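Local coordinates for SUMO-1 cysteine protease S273R (African swine fever virus pig/Kenya/KEN-50/1950, PDB 6LJ9), which probably cleaves the viral pp220 and pp62 polyproteins into core-shell proteins as a cysteine protease, and probably also curbs host pyroptosis and cGAS-STING signalling, at residues Ser2-Ile7 with Glu261-Phe265; Asp46-Cys50 with Leu269-Ala273; Trp100-Tyr104 with Ile240-Asp245; Cys110-Asp116 with Cys155-Thr159. All blocks are in the same frame, centred on the assembly; numbering follows the deposited sequence.

Interaction 1: residues Ser2-Ile7 with Glu261-Phe265; sequences SILEKI and EMYKF
Glu261, Lys264 and Phe265, on one flank of helix 259-269 in the Ulp1-type cysteine protease domain, receive the first modelled residues of the chain, Ser2-Ile7, which coil into a short, weakly bonded helix. The polar half of the contact is a single carboxylate oxygen facing the start of that helix. Glu261 OE2 accepts from Ser2 N at 3.3 Å, the donor standing above the carboxylate plane, 60° out of it. Weak bonds to the same oxygen come from Ile3 N at 3.0 Å, where the N-H points well off line (124°), and from Leu4 N at 3.4 Å. Ile3 CB is set against this oxygen too. One oxygen thus gathers three successive backbone N-H groups, and the nearby helix start would probably steady its negative charge, although Ser2 itself is poorly ordered. To arrive there the Glu261 side chain runs extended beyond CG, after a first torsion that departs from a staggered position (chi1 -114°).

The apolar half lies beside it. Leu4 forks between two residues of the helix: CD2 rests on Lys264 CB at 3.9 Å, while CD1 reaches the ring of Phe265. Ile3 packs on Ile257, His251 and Phe238. Phe238, from helix 232-244, also meets the Phe265 ring edge-to-face and touches Ile7, so the N-terminal turn covers a hydrophobic seam between the two helices. Phe265 takes two methyl groups along one side of its ring, each approaching obliquely: Leu4 CD1 lies 3.6 Å from Phe265 CD1, and Ile7 CD1 lies 3.6 Å from Phe265 CE1.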
loop_
_atom_site.group_PDB
_atom_site.type_symbol
_atom_site.label_atom_id
_atom_site.label_comp_id
_atom_site.label_asym_id
_atom_site.label_seq_id
_atom_site.Cartn_x
_atom_site.Cartn_y
_atom_site.Cartn_z
ATOM N N SER B 2 15.546 -18.171 -5.360
ATOM C CA SER B 2 16.048 -16.835 -5.657
ATOM C C SER B 2 14.915 -15.813 -5.679
ATOM O O SER B 2 14.810 -14.968 -4.790
ATOM C CB SER B 2 16.787 -16.824 -6.996
ATOM O OG SER B 2 17.928 -17.664 -6.953
ATOM N N ILE B 3 14.070 -15.899 -6.709
ATOM C CA ILE B 3 12.950 -14.976 -6.840
ATOM C C ILE B 3 11.912 -15.199 -5.748
ATOM O O ILE B 3 11.146 -14.283 -5.427
ATOM C CB ILE B 3 12.325 -15.112 -8.239
ATOM C CG1 ILE B 3 13.431 -15.218 -9.290
ATOM C CG2 ILE B 3 11.423 -13.925 -8.546
ATOM C CD1 ILE B 3 13.024 -15.973 -10.528
ATOM N N LEU B 4 11.866 -16.398 -5.163
ATOM C CA LEU B 4 10.973 -16.629 -4.034
ATOM C C LEU B 4 11.395 -15.815 -2.819
ATOM O O LEU B 4 10.548 -15.436 -2.002
ATOM C CB LEU B 4 10.927 -18.120 -3.696
ATOM C CG LEU B 4 9.741 -18.590 -2.852
ATOM C CD1 LEU B 4 8.434 -18.271 -3.558
ATOM C CD2 LEU B 4 9.843 -20.079 -2.559
ATOM N N GLU B 5 12.695 -15.532 -2.686
ATOM C CA GLU B 5 13.165 -14.640 -1.634
ATOM C C GLU B 5 12.774 -13.190 -1.889
ATOM O O GLU B 5 12.717 -12.402 -0.939
ATOM C CB GLU B 5 14.685 -14.738 -1.493
ATOM C CG GLU B 5 15.206 -16.110 -1.100
ATOM C CD GLU B 5 16.712 -16.122 -0.916
ATOM O OE1 GLU B 5 17.327 -15.034 -0.973
ATOM O OE2 GLU B 5 17.281 -17.214 -0.714
ATOM N N LYS B 6 12.506 -12.825 -3.144
ATOM C CA LYS B 6 12.172 -11.440 -3.463
ATOM C C LYS B 6 10.852 -11.024 -2.824
ATOM O O LYS B 6 10.771 -9.981 -2.163
ATOM C CB LYS B 6 12.112 -11.245 -4.978
ATOM C CG LYS B 6 13.433 -10.875 -5.628
ATOM C CD LYS B 6 13.220 -10.499 -7.088
ATOM C CE LYS B 6 14.458 -9.852 -7.684
ATOM N NZ LYS B 6 14.212 -9.375 -9.073
ATOM N N ILE B 7 9.803 -11.825 -3.015
ATOM C CA ILE B 7 8.466 -11.471 -2.550
ATOM C C ILE B 7 8.411 -11.541 -1.029
ATOM O O ILE B 7 9.342 -12.035 -0.382
ATOM C CB ILE B 7 7.393 -12.372 -3.191
ATOM C CG1 ILE B 7 7.526 -13.813 -2.694
ATOM C CG2 ILE B 7 7.496 -12.316 -4.710
ATOM C CD1 ILE B 7 6.534 -14.766 -3.328
ATOM N N GLU B 261 10.790 -23.928 -7.930
ATOM C CA GLU B 261 10.489 -22.723 -7.165
ATOM C C GLU B 261 8.991 -22.547 -6.957
ATOM O O GLU B 261 8.565 -22.036 -5.915
ATOM C CB GLU B 261 11.072 -21.498 -7.870
ATOM C CG GLU B 261 12.189 -20.805 -7.109
ATOM C CD GLU B 261 12.879 -19.744 -7.942
ATOM O OE1 GLU B 261 13.243 -20.043 -9.099
ATOM O OE2 GLU B 261 13.047 -18.610 -7.445
HETATM N N MSE B 262 8.180 -22.965 -7.922
HETATM C CA MSE B 262 6.733 -22.823 -7.810
HETATM C C MSE B 262 6.131 -23.891 -6.909
HETATM O O MSE B 262 5.110 -23.662 -6.262
HETATM C CB MSE B 262 6.084 -22.871 -9.191
HETATM C CG MSE B 262 6.523 -21.750 -10.116
HETATM SE SE MSE B 262 5.967 -19.984 -9.502
HETATM C CE MSE B 262 7.533 -19.482 -8.448
ATOM N N TYR B 263 6.764 -25.067 -6.873
ATOM C CA TYR B 263 6.322 -26.096 -5.938
ATOM C C TYR B 263 6.589 -25.674 -4.501
ATOM O O TYR B 263 5.784 -25.953 -3.604
ATOM C CB TYR B 263 7.010 -27.425 -6.246
ATOM C CG TYR B 263 6.551 -28.557 -5.354
ATOM C CD1 TYR B 263 5.342 -29.202 -5.584
ATOM C CD2 TYR B 263 7.325 -28.982 -4.282
ATOM C CE1 TYR B 263 4.917 -30.236 -4.772
ATOM C CE2 TYR B 263 6.909 -30.017 -3.464
ATOM C CZ TYR B 263 5.704 -30.640 -3.714
ATOM O OH TYR B 263 5.282 -31.670 -2.905
ATOM N N LYS B 264 7.716 -24.998 -4.262
ATOM C CA LYS B 264 7.977 -24.443 -2.938
ATOM C C LYS B 264 7.033 -23.290 -2.625
ATOM O O LYS B 264 6.759 -23.017 -1.451
ATOM C CB LYS B 264 9.430 -23.983 -2.835
ATOM C CG LYS B 264 10.449 -25.110 -2.882
ATOM C CD LYS B 264 11.868 -24.569 -2.806
ATOM C CE LYS B 264 12.890 -25.694 -2.816
ATOM N NZ LYS B 264 14.287 -25.175 -2.813
ATOM N N PHE B 265 6.529 -22.606 -3.656
ATOM C CA PHE B 265 5.576 -21.525 -3.441
ATOM C C PHE B 265 4.238 -22.035 -2.920
ATOM O O PHE B 265 3.467 -21.249 -2.358
ATOM C CB PHE B 265 5.376 -20.738 -4.738
ATOM C CG PHE B 265 4.504 -19.525 -4.585
ATOM C CD1 PHE B 265 4.868 -18.500 -3.727
ATOM C CD2 PHE B 265 3.326 -19.404 -5.304
ATOM C CE1 PHE B 265 4.070 -17.381 -3.583
ATOM C CE2 PHE B 265 2.525 -18.286 -5.164
ATOM C CZ PHE B 265 2.898 -17.274 -4.302
#

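Interaction 2: residues Asp46-Cys50 with Leu269-Ala273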
loop_
_atom_site.group_PDB
_atom_site.type_symbol
_atom_site.label_atom_id
_atom_site.label_comp_id
_atom_site.label_asym_id
_atom_site.label_seq_id
_atom_site.Cartn_x
_atom_site.Cartn_y
_atom_site.Cartn_z
ATOM N N ASP B 46 0.963 -31.803 13.187
ATOM C CA ASP B 46 2.196 -31.038 13.334
ATOM C C ASP B 46 1.966 -29.589 12.924
ATOM O O ASP B 46 2.827 -28.954 12.305
ATOM C CB ASP B 46 3.344 -31.659 12.535
ATOM C CG ASP B 46 3.099 -31.640 11.039
ATOM O OD1 ASP B 46 1.951 -31.388 10.624
ATOM O OD2 ASP B 46 4.064 -31.869 10.276
ATOM N N SER B 47 0.795 -29.053 13.257
ATOM C CA SER B 47 0.445 -27.674 12.945
ATOM C C SER B 47 -0.816 -27.320 13.716
ATOM O O SER B 47 -1.612 -28.193 14.075
ATOM C CB SER B 47 0.230 -27.464 11.441
ATOM O OG SER B 47 -0.903 -28.180 10.981
ATOM N N GLU B 48 -0.989 -26.020 13.965
ATOM C CA GLU B 48 -2.178 -25.557 14.672
ATOM C C GLU B 48 -3.439 -25.755 13.843
ATOM O O GLU B 48 -4.508 -26.027 14.400
ATOM C CB GLU B 48 -2.018 -24.088 15.058
ATOM C CG GLU B 48 -0.877 -23.825 16.026
ATOM C CD GLU B 48 -0.719 -22.353 16.351
ATOM O OE1 GLU B 48 -1.104 -21.513 15.511
ATOM O OE2 GLU B 48 -0.214 -22.038 17.447
ATOM N N SER B 49 -3.335 -25.626 12.518
ATOM C CA SER B 49 -4.495 -25.843 11.660
ATOM C C SER B 49 -4.948 -27.297 11.686
ATOM O O SER B 49 -6.149 -27.572 11.600
ATOM C CB SER B 49 -4.184 -25.406 10.228
ATOM O OG SER B 49 -3.092 -26.135 9.695
ATOM N N CYS B 50 -4.007 -28.238 11.801
ATOM C CA CYS B 50 -4.384 -29.641 11.932
ATOM C C CYS B 50 -5.039 -29.919 13.278
ATOM O O CYS B 50 -5.890 -30.811 13.379
ATOM C CB CYS B 50 -3.159 -30.536 11.747
ATOM S SG CYS B 50 -2.369 -30.409 10.131
ATOM N N LEU B 269 1.367 -20.491 -0.019
ATOM C CA LEU B 269 -0.021 -20.231 -0.379
ATOM C C LEU B 269 -1.008 -20.830 0.616
ATOM O O LEU B 269 -1.934 -20.147 1.064
ATOM C CB LEU B 269 -0.309 -20.778 -1.782
ATOM C CG LEU B 269 0.286 -20.031 -2.975
ATOM C CD1 LEU B 269 0.098 -20.825 -4.259
ATOM C CD2 LEU B 269 -0.346 -18.657 -3.099
ATOM N N PHE B 270 -0.827 -22.099 0.969
ATOM C CA PHE B 270 -1.844 -22.851 1.683
ATOM C C PHE B 270 -1.369 -23.232 3.077
ATOM O O PHE B 270 -0.170 -23.263 3.370
ATOM C CB PHE B 270 -2.235 -24.114 0.909
ATOM C CG PHE B 270 -2.555 -23.861 -0.534
ATOM C CD1 PHE B 270 -3.660 -23.103 -0.888
ATOM C CD2 PHE B 270 -1.754 -24.380 -1.537
ATOM C CE1 PHE B 270 -3.958 -22.866 -2.217
ATOM C CE2 PHE B 270 -2.047 -24.147 -2.868
ATOM C CZ PHE B 270 -3.151 -23.389 -3.208
ATOM N N ARG B 271 -2.342 -23.522 3.936
ATOM C CA ARG B 271 -2.089 -24.014 5.277
ATOM C C ARG B 271 -1.970 -25.535 5.263
ATOM O O ARG B 271 -2.266 -26.203 4.271
ATOM C CB ARG B 271 -3.201 -23.573 6.232
ATOM C CG ARG B 271 -4.585 -24.096 5.870
ATOM C CD ARG B 271 -5.562 -23.926 7.027
ATOM N NE ARG B 271 -6.892 -24.436 6.705
ATOM C CZ ARG B 271 -7.932 -23.670 6.391
ATOM N NH1 ARG B 271 -7.801 -22.349 6.361
ATOM N NH2 ARG B 271 -9.104 -24.222 6.113
ATOM N N ILE B 272 -1.527 -26.083 6.392
ATOM C CA ILE B 272 -1.350 -27.526 6.541
ATOM C C ILE B 272 -2.700 -28.108 6.950
ATOM O O ILE B 272 -3.070 -28.087 8.124
ATOM C CB ILE B 272 -0.255 -27.862 7.556
ATOM C CG1 ILE B 272 1.025 -27.094 7.221
ATOM C CG2 ILE B 272 0.017 -29.357 7.569
ATOM C CD1 ILE B 272 2.054 -27.108 8.326
ATOM N N ALA B 273 -3.446 -28.621 5.976
ATOM C CA ALA B 273 -4.766 -29.178 6.239
ATOM C C ALA B 273 -5.106 -30.280 5.240
ATOM O O ALA B 273 -6.277 -30.570 4.995
ATOM C CB ALA B 273 -5.822 -28.082 6.198
#
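Arg271 meets Ser49 through its aliphatic part, with Arg271 CD 3.8 Å from Ser49 CB. The guanidinium lies farther off, NH1 giving a weak hydrogen bond to Lys77 O. Its backbone pairs with Ala78, the link that makes 270-271 a small parallel sheet with strand 78-79.

Ile272 comes next and carries most of the contact, its side chain laid against the first turn of helix 48-51. The longer branch ends at Ser47, where Ile272 CD1 touches Ser47 CB at 3.6 Å. The other branch, CG2, lies anti to the backbone N and turns to the thiol, 3.7 Å from Cys50 SG; Asp46 OD1 stands a little farther from the same methyl. Ser47 occupies the N-cap of this helix and its OG accepts from Cys50 N at 3.2 Å, but the exact places of that hydroxyl and of the Cys50 thiol are doubtful. The carbonyl of Ile272 points back at the helix, and Ser49 OG lies a short 2.5 Å from Ile272 O. At Ala273, the last modelled residue, the backbone merely comes alongside Cys50, with their CA atoms 5.7 Å apart.

From a loop, Glu13 OE1 bridges Ser49 OG and Ile272 N by hydrogen bonds, beside the carbonyl of Ile272. The single Ser49 hydroxyl proton has two acceptors near it, Glu13 OE1 and Ile272 O. The chemistry is therefore shared by a hydroxyl, a carboxylate and the backbone N and O of Ile272, with one isoleucine supplying the apolar cover that holds the last modelled residues against the start of helix 48-51.

Interaction 3: residues Trp100-Tyr104 with Ile240-Asp245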
loop_
_atom_site.group_PDB
_atom_site.type_symbol
_atom_site.label_atom_id
_atom_site.label_comp_id
_atom_site.label_asym_id
_atom_site.label_seq_id
_atom_site.Cartn_x
_atom_site.Cartn_y
_atom_site.Cartn_z
ATOM N N TRP B 100 -5.195 -11.941 0.124
ATOM C CA TRP B 100 -4.208 -10.939 -0.265
ATOM C C TRP B 100 -4.814 -9.543 -0.304
ATOM O O TRP B 100 -4.106 -8.554 -0.080
ATOM C CB TRP B 100 -3.602 -11.295 -1.622
ATOM C CG TRP B 100 -2.735 -12.514 -1.594
ATOM C CD1 TRP B 100 -2.360 -13.231 -0.494
ATOM C CD2 TRP B 100 -2.131 -13.162 -2.719
ATOM N NE1 TRP B 100 -1.561 -14.285 -0.865
ATOM C CE2 TRP B 100 -1.405 -14.265 -2.226
ATOM C CE3 TRP B 100 -2.135 -12.918 -4.096
ATOM C CZ2 TRP B 100 -0.690 -15.121 -3.061
ATOM C CZ3 TRP B 100 -1.424 -13.768 -4.923
ATOM C CH2 TRP B 100 -0.712 -14.857 -4.403
ATOM N N ALA B 101 -6.115 -9.442 -0.585
ATOM C CA ALA B 101 -6.783 -8.146 -0.583
ATOM C C ALA B 101 -6.858 -7.538 0.811
ATOM O O ALA B 101 -7.047 -6.323 0.933
ATOM C CB ALA B 101 -8.186 -8.279 -1.175
ATOM N N ILE B 102 -6.719 -8.353 1.858
ATOM C CA ILE B 102 -6.645 -7.820 3.215
ATOM C C ILE B 102 -5.333 -7.072 3.415
ATOM O O ILE B 102 -5.310 -5.939 3.911
ATOM C CB ILE B 102 -6.802 -8.951 4.246
ATOM C CG1 ILE B 102 -8.008 -9.829 3.912
ATOM C CG2 ILE B 102 -6.929 -8.381 5.650
ATOM C CD1 ILE B 102 -8.120 -11.064 4.780
ATOM N N LYS B 103 -4.219 -7.698 3.030
ATOM C CA LYS B 103 -2.902 -7.112 3.249
ATOM C C LYS B 103 -2.617 -5.991 2.256
ATOM O O LYS B 103 -2.153 -4.913 2.643
ATOM C CB LYS B 103 -1.836 -8.207 3.162
ATOM C CG LYS B 103 -0.410 -7.712 3.020
ATOM C CD LYS B 103 0.557 -8.885 2.984
ATOM C CE LYS B 103 1.926 -8.466 2.479
ATOM N NZ LYS B 103 2.524 -7.389 3.312
ATOM N N TYR B 104 -2.888 -6.228 0.976
ATOM C CA TYR B 104 -2.725 -5.215 -0.065
ATOM C C TYR B 104 -4.062 -4.500 -0.228
ATOM O O TYR B 104 -4.944 -4.961 -0.955
ATOM C CB TYR B 104 -2.254 -5.856 -1.365
ATOM C CG TYR B 104 -0.941 -6.597 -1.230
ATOM C CD1 TYR B 104 0.268 -5.920 -1.301
ATOM C CD2 TYR B 104 -0.912 -7.972 -1.026
ATOM C CE1 TYR B 104 1.471 -6.589 -1.175
ATOM C CE2 TYR B 104 0.288 -8.649 -0.900
ATOM C CZ TYR B 104 1.475 -7.953 -0.975
ATOM O OH TYR B 104 2.671 -8.624 -0.850
ATOM N N ILE B 240 0.918 -12.789 -9.835
ATOM C CA ILE B 240 0.157 -11.715 -9.201
ATOM C C ILE B 240 0.857 -11.244 -7.932
ATOM O O ILE B 240 0.973 -10.038 -7.679
ATOM C CB ILE B 240 -1.284 -12.175 -8.916
ATOM C CG1 ILE B 240 -2.027 -12.449 -10.226
ATOM C CG2 ILE B 240 -2.016 -11.141 -8.070
ATOM C CD1 ILE B 240 -3.460 -12.908 -10.039
ATOM N N ARG B 241 1.342 -12.185 -7.120
ATOM C CA ARG B 241 1.996 -11.812 -5.869
ATOM C C ARG B 241 3.307 -11.078 -6.125
ATOM O O ARG B 241 3.625 -10.103 -5.431
ATOM C CB ARG B 241 2.234 -13.052 -5.008
ATOM C CG ARG B 241 2.884 -12.755 -3.666
ATOM C CD ARG B 241 2.087 -11.721 -2.889
ATOM N NE ARG B 241 2.707 -11.390 -1.610
ATOM C CZ ARG B 241 2.376 -11.953 -0.453
ATOM N NH1 ARG B 241 1.427 -12.879 -0.410
ATOM N NH2 ARG B 241 2.993 -11.589 0.663
ATOM N N ALA B 242 4.082 -11.527 -7.115
ATOM C CA ALA B 242 5.336 -10.852 -7.432
ATOM C C ALA B 242 5.090 -9.439 -7.949
ATOM O O ALA B 242 5.816 -8.506 -7.588
ATOM C CB ALA B 242 6.132 -11.665 -8.451
ATOM N N ARG B 243 4.073 -9.260 -8.797
ATOM C CA ARG B 243 3.747 -7.921 -9.277
ATOM C C ARG B 243 3.244 -7.039 -8.141
ATOM O O ARG B 243 3.505 -5.830 -8.120
ATOM C CB ARG B 243 2.706 -7.994 -10.395
ATOM C CG ARG B 243 3.144 -8.787 -11.616
ATOM C CD ARG B 243 4.168 -8.040 -12.454
ATOM N NE ARG B 243 3.605 -6.845 -13.076
ATOM C CZ ARG B 243 3.855 -5.605 -12.672
ATOM N NH1 ARG B 243 4.666 -5.392 -11.645
ATOM N NH2 ARG B 243 3.298 -4.576 -13.296
ATOM N N LEU B 244 2.517 -7.630 -7.186
ATOM C CA LEU B 244 2.063 -6.874 -6.024
ATOM C C LEU B 244 3.239 -6.405 -5.179
ATOM O O LEU B 244 3.225 -5.289 -4.647
ATOM C CB LEU B 244 1.104 -7.721 -5.187
ATOM C CG LEU B 244 -0.333 -7.857 -5.696
ATOM C CD1 LEU B 244 -1.121 -8.823 -4.824
ATOM C CD2 LEU B 244 -1.016 -6.498 -5.741
ATOM N N ASP B 245 4.268 -7.244 -5.041
ATOM C CA ASP B 245 5.497 -6.864 -4.360
ATOM C C ASP B 245 6.478 -6.149 -5.280
ATOM O O ASP B 245 7.671 -6.070 -4.960
ATOM C CB ASP B 245 6.160 -8.090 -3.733
ATOM C CG ASP B 245 5.403 -8.601 -2.527
ATOM O OD1 ASP B 245 4.663 -7.804 -1.911
ATOM O OD2 ASP B 245 5.545 -9.796 -2.196
#
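Arg241 leaves its helix with CG anti to the backbone N (chi1 -179°) and bends at the next bond (chi2 55°), which lays its chain over the indole of Trp100. Arg241 CD sits almost exactly above the six-membered ring of Trp100, 4.2 Å from its centroid, a CH-pi contact. Farther along, Arg241 CZ stands over the five-membered ring at 4.8 Å in a cation-pi contact. The guanidinium is nearly upright on the indole (planes 82° apart), so NH1 dips toward the ring while Tyr104 CE2 lies over a guanidinium face. NH2 turns to Glu16 in a salt bridge, and Arg241 NE forms another with Asp245 OD2, through a weak hydrogen bond of 3.3 Å.

Tyr104 is held between Leu244 CB, over the centre of one face, and its neighbour Lys103 CG on the other. Its hydroxyl gives a very short hydrogen bond to Asp245 OD1, 2.4 Å from Tyr104 OH. Ile240 CG2 meets the indole edge at Trp100 CZ3. Helix 90-103 is thereby fixed against helix 232-244, the central helix of the papain-like (clan CA) fold, which carries the inferred nucleophile Cys232 at its beginning.

Interaction 4: residues Cys110-Asp116 with Cys155-Thr159; sequences CPFSMMD and CVLNT
The carboxylate of Asp116 and the amide of Asn158 are the flat groups of the two residues that meet here, yet the touch is made at their CB atoms, with Asp116 CB 3.9 Å from Asn158 CB, rather than through carboxylate and amide. The amide is turned elsewhere, its OD1 accepting from His168 N and Asp160 N. In Asp116 the oxygen OD1 comes up to Leu157 CA and Val156 O, but the aspartate is poorly ordered and its close approach to a carbonyl is doubtful.

The firm link is covalent. Cys110 SG and Cys155 SG are joined at 2.0 Å, and the bridge twists by 85°, near the right angle a disulfide prefers. Cys155 SG is roughly anti to the backbone N (chi1 -153°), which points it at the loop. Beyond the bridge, residues Phe112-Met115 form a type I turn that brings the loop back to the strand, where Met115 CG rests on Val156 O at 3.2 Å and Met115 O lies 3.1 Å from Leu157 CB.

Asn158 lies about 5 Å, side chain to side chain, from the inferred catalytic His168. The disulfide ties the loop after edge strand 107-109 to the adjoining, parallel strand 152-158 in the central mixed sheet of the papain-like fold. Strand 152-158 is antiparallel to 169-175, where Leu157 touches Val170 and Ile172. Val156 packs on helix 232-244, while Phe112, Met115 and Asp116 lean on helix 90-103.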
loop_
_atom_site.group_PDB
_atom_site.type_symbol
_atom_site.label_atom_id
_atom_site.label_comp_id
_atom_site.label_asym_id
_atom_site.label_seq_id
_atom_site.Cartn_x
_atom_site.Cartn_y
_atom_site.Cartn_z
ATOM N N CYS B 110 -10.650 -10.237 -8.371
ATOM C CA CYS B 110 -11.821 -10.444 -9.208
ATOM C C CYS B 110 -12.778 -11.426 -8.532
ATOM O O CYS B 110 -12.332 -12.344 -7.835
ATOM C CB CYS B 110 -11.405 -10.970 -10.583
ATOM S SG CYS B 110 -10.553 -12.555 -10.547
ATOM N N PRO B 111 -14.100 -11.257 -8.697
ATOM C CA PRO B 111 -15.045 -12.164 -8.026
ATOM C C PRO B 111 -14.985 -13.590 -8.551
ATOM O O PRO B 111 -14.231 -13.899 -9.478
ATOM C CB PRO B 111 -16.411 -11.522 -8.305
ATOM C CG PRO B 111 -16.119 -10.100 -8.602
ATOM C CD PRO B 111 -14.782 -10.100 -9.298
ATOM N N PHE B 112 -15.798 -14.470 -7.959
ATOM C CA PHE B 112 -15.744 -15.884 -8.312
ATOM C C PHE B 112 -16.403 -16.155 -9.660
ATOM O O PHE B 112 -15.960 -17.043 -10.396
ATOM C CB PHE B 112 -16.407 -16.720 -7.214
ATOM C CG PHE B 112 -16.222 -18.208 -7.372
ATOM C CD1 PHE B 112 -17.115 -18.958 -8.121
ATOM C CD2 PHE B 112 -15.166 -18.857 -6.752
ATOM C CE1 PHE B 112 -16.949 -20.325 -8.263
ATOM C CE2 PHE B 112 -14.995 -20.224 -6.890
ATOM C CZ PHE B 112 -15.888 -20.958 -7.646
ATOM N N SER B 113 -17.452 -15.404 -10.002
ATOM C CA SER B 113 -18.179 -15.672 -11.240
ATOM C C SER B 113 -17.380 -15.223 -12.458
ATOM O O SER B 113 -17.291 -15.949 -13.456
ATOM C CB SER B 113 -19.542 -14.982 -11.206
ATOM O OG SER B 113 -20.313 -15.321 -12.345
ATOM N N MET B 114 -16.791 -14.030 -12.397
ATOM C CA MET B 114 -16.006 -13.511 -13.510
ATOM C C MET B 114 -14.565 -13.997 -13.442
ATOM O O MET B 114 -13.647 -13.295 -13.883
ATOM C CB MET B 114 -16.029 -11.982 -13.532
ATOM C CG MET B 114 -17.370 -11.368 -13.873
ATOM S SD MET B 114 -17.195 -9.619 -14.272
ATOM C CE MET B 114 -16.143 -9.079 -12.926
ATOM N N MET B 115 -14.351 -15.194 -12.900
ATOM C CA MET B 115 -12.995 -15.692 -12.701
ATOM C C MET B 115 -12.487 -16.462 -13.919
ATOM O O MET B 115 -11.491 -16.071 -14.533
ATOM C CB MET B 115 -12.935 -16.571 -11.447
ATOM C CG MET B 115 -11.520 -16.906 -11.017
ATOM S SD MET B 115 -11.455 -18.242 -9.817
ATOM C CE MET B 115 -12.505 -17.560 -8.546
ATOM N N ASP B 116 -13.168 -17.555 -14.282
ATOM C CA ASP B 116 -12.696 -18.477 -15.319
ATOM C C ASP B 116 -13.778 -18.638 -16.389
ATOM O O ASP B 116 -14.334 -19.724 -16.560
ATOM C CB ASP B 116 -12.326 -19.835 -14.717
ATOM C CG ASP B 116 -11.624 -19.716 -13.383
ATOM O OD1 ASP B 116 -10.714 -18.874 -13.263
ATOM O OD2 ASP B 116 -11.982 -20.466 -12.451
ATOM N N CYS B 155 -6.441 -11.409 -11.451
ATOM C CA CYS B 155 -7.390 -12.475 -11.729
ATOM C C CYS B 155 -6.646 -13.660 -12.325
ATOM O O CYS B 155 -5.676 -13.492 -13.067
ATOM C CB CYS B 155 -8.498 -12.003 -12.677
ATOM S SG CYS B 155 -10.057 -12.889 -12.488
ATOM N N VAL B 156 -7.111 -14.858 -11.981
ATOM C CA VAL B 156 -6.593 -16.108 -12.524
ATOM C C VAL B 156 -7.740 -16.817 -13.225
ATOM O O VAL B 156 -8.810 -17.003 -12.635
ATOM C CB VAL B 156 -5.991 -17.003 -11.425
ATOM C CG1 VAL B 156 -5.460 -18.294 -12.023
ATOM C CG2 VAL B 156 -4.898 -16.263 -10.671
ATOM N N LEU B 157 -7.523 -17.210 -14.479
ATOM C CA LEU B 157 -8.576 -17.802 -15.289
ATOM C C LEU B 157 -8.097 -19.101 -15.922
ATOM O O LEU B 157 -6.896 -19.352 -16.055
ATOM C CB LEU B 157 -9.063 -16.834 -16.376
ATOM C CG LEU B 157 -8.041 -16.300 -17.377
ATOM C CD1 LEU B 157 -8.253 -16.932 -18.745
ATOM C CD2 LEU B 157 -8.133 -14.789 -17.461
ATOM N N ASN B 158 -9.066 -19.924 -16.315
ATOM C CA ASN B 158 -8.814 -21.226 -16.918
ATOM C C ASN B 158 -8.996 -21.114 -18.426
ATOM O O ASN B 158 -10.057 -20.692 -18.897
ATOM C CB ASN B 158 -9.758 -22.279 -16.337
ATOM C CG ASN B 158 -9.357 -23.695 -16.701
ATOM O OD1 ASN B 158 -8.558 -23.915 -17.610
ATOM N ND2 ASN B 158 -9.916 -24.667 -15.990
ATOM N N THR B 159 -7.965 -21.495 -19.179
ATOM C CA THR B 159 -7.999 -21.447 -20.635
ATOM C C THR B 159 -8.586 -22.707 -21.256
ATOM O O THR B 159 -8.420 -22.923 -22.461
ATOM C CB THR B 159 -6.592 -21.213 -21.192
ATOM O OG1 THR B 159 -5.727 -22.277 -20.777
ATOM C CG2 THR B 159 -6.036 -19.889 -20.695
#

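From the N terminus, residues 2-7 open the loop that interaction 1 closes at helix 259-269, after almost the whole chain. Residues 46-50 start a second long loop, closed by interaction 2 at 269-273, just beyond; the two loops therefore cross. Interaction 3 is nested within both, joining helix 90-103 to helix 232-244, and interaction 4 is nested deepest, tying the loop after strand 107-109 to strand 152-158. Neighbours also touch: Ile7 packs on Arg241, Ala242 and Asp245, Leu269 on Trp100, and Ile240 on Cys155 and Val156. The N terminus is thus bound to the protease helices, and the C-terminal end reaches back to the N-terminal part of the chain.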